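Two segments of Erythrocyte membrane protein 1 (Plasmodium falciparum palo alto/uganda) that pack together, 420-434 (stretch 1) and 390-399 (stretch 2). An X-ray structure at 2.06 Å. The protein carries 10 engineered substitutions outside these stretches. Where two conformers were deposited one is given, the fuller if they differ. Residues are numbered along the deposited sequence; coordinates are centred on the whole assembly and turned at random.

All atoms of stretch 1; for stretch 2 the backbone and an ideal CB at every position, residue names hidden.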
# COMPACT_ATOMS: atom_id res chain seq x y z
N ASN A 420 -3.98 17.67 -11.26
CA ASN A 420 -5.25 17.50 -10.56
C ASN A 420 -5.17 17.66 -9.05
O ASN A 420 -6.12 18.18 -8.47
CB ASN A 420 -5.90 16.17 -10.91
CG ASN A 420 -6.74 16.27 -12.15
OD1 ASN A 420 -7.92 16.63 -12.10
ND2 ASN A 420 -6.12 16.00 -13.30
N LEU A 421 -4.08 17.20 -8.39
CA LEU A 421 -3.88 17.35 -6.94
C LEU A 421 -3.79 18.83 -6.59
O LEU A 421 -4.31 19.26 -5.56
CB LEU A 421 -2.56 16.68 -6.48
CG LEU A 421 -2.58 15.20 -6.21
CD1 LEU A 421 -1.18 14.72 -5.94
CD2 LEU A 421 -3.49 14.86 -5.02
N ASP A 422 -3.07 19.58 -7.43
CA ASP A 422 -2.87 21.02 -7.32
C ASP A 422 -4.19 21.78 -7.46
O ASP A 422 -4.43 22.67 -6.64
CB ASP A 422 -1.87 21.52 -8.37
CG ASP A 422 -1.71 23.02 -8.39
OD1 ASP A 422 -0.99 23.55 -7.52
OD2 ASP A 422 -2.27 23.66 -9.31
N LYS A 423 -5.03 21.43 -8.46
CA LYS A 423 -6.35 22.02 -8.71
C LYS A 423 -7.21 21.93 -7.46
O LYS A 423 -7.92 22.88 -7.13
CB LYS A 423 -7.05 21.36 -9.91
CG LYS A 423 -6.72 22.04 -11.24
CD LYS A 423 -7.30 21.28 -12.43
CE LYS A 423 -6.60 21.65 -13.71
NZ LYS A 423 -6.85 20.63 -14.77
N LYS A 424 -7.10 20.80 -6.73
CA LYS A 424 -7.75 20.57 -5.44
C LYS A 424 -6.82 21.18 -4.35
O LYS A 424 -5.86 21.86 -4.71
CB LYS A 424 -8.07 19.08 -5.27
CG LYS A 424 -8.88 18.55 -6.45
CD LYS A 424 -9.16 17.06 -6.39
CE LYS A 424 -10.13 16.62 -7.48
NZ LYS A 424 -9.54 16.75 -8.85
N SER A 425 -7.10 21.02 -3.07
CA SER A 425 -6.20 21.68 -2.09
C SER A 425 -4.75 21.12 -1.90
O SER A 425 -3.88 21.82 -1.35
CB SER A 425 -6.91 21.83 -0.74
OG SER A 425 -7.44 20.61 -0.24
N TYR A 426 -4.48 19.93 -2.45
CA TYR A 426 -3.31 19.08 -2.21
C TYR A 426 -1.89 19.46 -2.64
O TYR A 426 -0.97 18.69 -2.37
CB TYR A 426 -3.68 17.62 -2.44
CG TYR A 426 -5.11 17.36 -2.02
CD1 TYR A 426 -5.51 17.51 -0.69
CD2 TYR A 426 -6.09 17.08 -2.96
CE1 TYR A 426 -6.85 17.39 -0.32
CE2 TYR A 426 -7.43 16.91 -2.59
CZ TYR A 426 -7.80 17.08 -1.27
OH TYR A 426 -9.11 16.92 -0.89
N SER A 427 -1.65 20.69 -3.12
CA SER A 427 -0.26 21.13 -3.40
C SER A 427 0.47 21.36 -2.06
O SER A 427 1.69 21.24 -1.99
CB SER A 427 -0.25 22.41 -4.22
OG SER A 427 -0.13 22.10 -5.60
N THR A 428 -0.30 21.67 -1.01
CA THR A 428 0.15 21.85 0.37
C THR A 428 0.30 20.45 0.96
O THR A 428 -0.63 19.64 0.83
CB THR A 428 -0.92 22.66 1.15
OG1 THR A 428 -1.41 23.75 0.35
CG2 THR A 428 -0.43 23.17 2.48
N ILE A 429 1.46 20.14 1.59
CA ILE A 429 1.69 18.83 2.22
C ILE A 429 0.67 18.62 3.34
O ILE A 429 0.15 17.53 3.48
CB ILE A 429 3.18 18.57 2.65
CG1 ILE A 429 3.37 17.25 3.46
CG2 ILE A 429 3.76 19.74 3.42
CD1 ILE A 429 3.10 15.90 2.73
N ASP A 430 0.34 19.70 4.07
CA ASP A 430 -0.63 19.72 5.15
C ASP A 430 -1.99 19.21 4.67
O ASP A 430 -2.58 18.39 5.37
CB ASP A 430 -0.76 21.14 5.75
CG ASP A 430 0.55 21.85 6.06
OD1 ASP A 430 1.38 22.02 5.12
OD2 ASP A 430 0.73 22.31 7.21
N LYS A 431 -2.48 19.65 3.47
CA LYS A 431 -3.77 19.17 2.94
C LYS A 431 -3.70 17.68 2.55
O LYS A 431 -4.66 16.96 2.76
CB LYS A 431 -4.29 20.04 1.79
CG LYS A 431 -4.38 21.53 2.11
CD LYS A 431 -5.46 21.89 3.14
CE LYS A 431 -5.20 23.24 3.76
NZ LYS A 431 -6.37 23.72 4.55
N PHE A 432 -2.56 17.23 2.02
CA PHE A 432 -2.38 15.83 1.67
C PHE A 432 -2.29 14.96 2.94
O PHE A 432 -2.79 13.84 2.93
CB PHE A 432 -1.17 15.61 0.70
CG PHE A 432 -1.04 14.15 0.32
CD1 PHE A 432 -1.80 13.61 -0.71
CD2 PHE A 432 -0.19 13.31 1.03
CE1 PHE A 432 -1.74 12.24 -1.00
CE2 PHE A 432 -0.12 11.95 0.73
CZ PHE A 432 -0.90 11.42 -0.28
N LEU A 433 -1.67 15.49 4.03
CA LEU A 433 -1.57 14.77 5.29
C LEU A 433 -2.93 14.54 5.96
O LEU A 433 -3.12 13.49 6.57
CB LEU A 433 -0.53 15.37 6.27
CG LEU A 433 0.96 15.28 5.86
CD1 LEU A 433 1.87 15.98 6.88
CD2 LEU A 433 1.42 13.84 5.71
N ASN A 434 -3.88 15.47 5.76
CA ASN A 434 -5.27 15.37 6.23
C ASN A 434 -5.94 14.17 5.57
O ASN A 434 -6.72 13.50 6.23
CB ASN A 434 -6.10 16.63 5.87
CG ASN A 434 -5.71 17.93 6.52
OD1 ASN A 434 -5.99 19.01 5.99
ND2 ASN A 434 -5.11 17.87 7.70
N UNK A 390 10.65 7.12 8.59
CA UNK A 390 9.99 6.74 7.35
C UNK A 390 8.99 7.80 6.94
O UNK A 390 8.87 8.09 5.75
CB UNK A 390 9.30 5.38 7.50
N UNK A 391 8.24 8.34 7.91
CA UNK A 391 7.25 9.39 7.73
C UNK A 391 7.89 10.68 7.19
O UNK A 391 7.43 11.21 6.17
CB UNK A 391 6.54 9.67 9.05
N UNK A 392 8.96 11.18 7.85
CA UNK A 392 9.62 12.42 7.39
C UNK A 392 10.21 12.25 5.99
O UNK A 392 10.13 13.18 5.19
CB UNK A 392 10.72 12.83 8.37
N UNK A 393 10.74 11.05 5.69
CA UNK A 393 11.34 10.76 4.38
C UNK A 393 10.32 10.85 3.26
O UNK A 393 10.64 11.34 2.19
CB UNK A 393 11.98 9.37 4.38
N UNK A 394 9.09 10.39 3.52
CA UNK A 394 8.00 10.40 2.53
C UNK A 394 7.37 11.77 2.42
O UNK A 394 6.92 12.19 1.36
CB UNK A 394 6.93 9.37 2.89
N UNK A 395 7.41 12.50 3.53
CA UNK A 395 6.94 13.87 3.66
C UNK A 395 7.77 14.73 2.73
O UNK A 395 7.23 15.55 1.98
CB UNK A 395 7.03 14.36 5.10
N UNK A 396 9.09 14.54 2.75
CA UNK A 396 10.02 15.25 1.87
C UNK A 396 9.82 14.84 0.40
O UNK A 396 9.81 15.71 -0.47
CB UNK A 396 11.46 14.98 2.30
N UNK A 397 9.67 13.54 0.14
CA UNK A 397 9.48 13.04 -1.21
C UNK A 397 8.22 13.64 -1.83
O UNK A 397 8.22 13.90 -3.03
CB UNK A 397 9.40 11.51 -1.21
N UNK A 398 7.14 13.80 -1.03
CA UNK A 398 5.88 14.38 -1.47
C UNK A 398 6.12 15.81 -1.96
O UNK A 398 5.73 16.15 -3.08
CB UNK A 398 4.85 14.36 -0.34
N UNK A 399 6.78 16.63 -1.13
CA UNK A 399 7.13 18.00 -1.49
C UNK A 399 7.93 18.03 -2.82
O UNK A 399 7.60 18.80 -3.72
CB UNK A 399 7.94 18.65 -0.36

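Backbone angles at all ten positions of 390-399 are helical, phi between -79° and -53° and psi between -52° and -30°, so the phi/psi values exclude little beyond making proline unlikely inside the run. Discrimination must come from where each CA-to-CB bond points and from what 420-434 places in reach.

At position 390 no atom of stretch 1 lies within 5.5 Å of the ideal CB, and the bond is out of reach, so almost any helix-compatible side chain would fit. The residue is Glu-390, whose OE1 is bonded elsewhere in the structure.

Position 391 points sideways, again with nothing within 5.5 Å of its ideal CB. Leu-433, however, extends its methyls into the space between the helices, and a long apolar or aromatic side chain could reach them; a short one could not. The residue is Phe-391, with chi1 t (171°). Phe-391 CE1 comes 3.7 Å from Leu-433 CD2, which sits at the ring edge, near its plane.

Positions 392 and 393 are out of reach and uninformative; they hold Tyr-392 and Lys-393. Position 394 points sideways with no neighbour near its CB, leaving the choice open. It is Gln-394, which makes no contact with stretch 1.

At 395 the ideal CB is 4.8 Å from Ile-429 CD1, and the bond runs sideways. Leu-433 lies farther along, so a medium side chain, apolar or small polar, would suit. Asn-395 takes chi1 t (-174°), bringing its end nearer: Asn-395 OD1 is 3.7 Å from Ile-429 CG1, and Asn-395 ND2 is 4.1 Å from Leu-433 CD1. Both are packing contacts against aliphatic carbon.

Position 396 points away and 397 is out of reach, so neither can be deduced from this contact. They are Leu-396 and Lys-397.

Position 398 is the most constrained. Its bond points toward stretch 1, with the ideal CB 3.9 Å from Ile-429 CD1 and 5.3 Å from Phe-432 CD2. A slot lined by Ile-429 and the Phe-432 ring leads on to the backbone carbonyl of Tyr-426. Leucine, methionine or phenylalanine could fill its apolar part, but a long flat side chain ending in a donor would also use the carbonyl, which favours tyrosine. Tyr-398, chi1 t (-176°), meets these conditions and has 136 Å² covered, the largest share of any residue here. Its ring forms an offset stack with Phe-432, centroids 4.4 Å apart and planes at 19°, while Ile-429 CD1 lies 3.5 Å from Tyr-398 CD2. At the far end, Tyr-398 OH donates a very short hydrogen bond to Tyr-426 O, 2.5 Å away and near the ring plane. Tyr-398 OH also packs 3.4 Å from Phe-432 CB and 4.0 Å from Leu-421 CD1. One side chain thus touches both the turn and the helix that follows it.

Position 399 has its CA 6.6 Å from the CA of Ile-429, yet its bond runs sideways and its ideal CB has no close neighbour in stretch 1. Small or outward-directed side chains would suit; Ser-399 makes no side-chain contact with stretch 1.

Stretch 2 390-399: EFYKQNLKYS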
# COMPACT_ATOMS: atom_id res chain seq x y z
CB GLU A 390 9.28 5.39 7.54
CG GLU A 390 10.24 4.22 7.63
CD GLU A 390 9.59 2.87 7.86
OE1 GLU A 390 8.35 2.81 7.92
OE2 GLU A 390 10.33 1.90 8.10
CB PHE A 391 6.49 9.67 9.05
CG PHE A 391 5.63 10.90 8.91
CD1 PHE A 391 4.44 10.86 8.18
CD2 PHE A 391 6.06 12.13 9.39
CE1 PHE A 391 3.69 12.02 7.96
CE2 PHE A 391 5.31 13.28 9.18
CZ PHE A 391 4.13 13.22 8.46
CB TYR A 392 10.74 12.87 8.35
CG TYR A 392 10.28 13.44 9.68
CD1 TYR A 392 9.27 14.39 9.74
CD2 TYR A 392 10.99 13.17 10.85
CE1 TYR A 392 8.93 15.01 10.95
CE2 TYR A 392 10.63 13.75 12.07
CZ TYR A 392 9.60 14.67 12.11
OH TYR A 392 9.22 15.19 13.31
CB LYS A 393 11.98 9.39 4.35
CG LYS A 393 13.29 9.29 5.14
CD LYS A 393 13.79 7.90 5.01
CE LYS A 393 15.29 7.85 5.03
NZ LYS A 393 15.78 7.28 6.31
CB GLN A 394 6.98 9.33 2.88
CG GLN A 394 7.54 7.96 2.60
CD GLN A 394 6.62 6.90 3.15
OE1 GLN A 394 6.48 6.73 4.37
NE2 GLN A 394 5.92 6.25 2.26
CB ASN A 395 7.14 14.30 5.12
CG ASN A 395 6.59 15.63 5.50
OD1 ASN A 395 6.77 16.65 4.83
ND2 ASN A 395 5.95 15.65 6.64
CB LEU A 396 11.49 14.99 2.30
CG LEU A 396 11.94 15.64 3.59
CD1 LEU A 396 13.21 15.00 4.11
CD2 LEU A 396 12.20 17.12 3.38
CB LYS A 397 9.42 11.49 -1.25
CG LYS A 397 9.48 10.89 -2.69
CD LYS A 397 10.80 11.23 -3.35
CE LYS A 397 11.09 10.51 -4.63
NZ LYS A 397 12.43 10.91 -5.14
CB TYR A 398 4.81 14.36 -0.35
CG TYR A 398 3.47 14.88 -0.83
CD1 TYR A 398 2.61 14.06 -1.56
CD2 TYR A 398 3.15 16.24 -0.74
CE1 TYR A 398 1.42 14.56 -2.09
CE2 TYR A 398 1.95 16.73 -1.23
CZ TYR A 398 1.09 15.90 -1.93
OH TYR A 398 -0.09 16.37 -2.45
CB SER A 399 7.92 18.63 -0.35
OG SER A 399 8.32 19.95 -0.68
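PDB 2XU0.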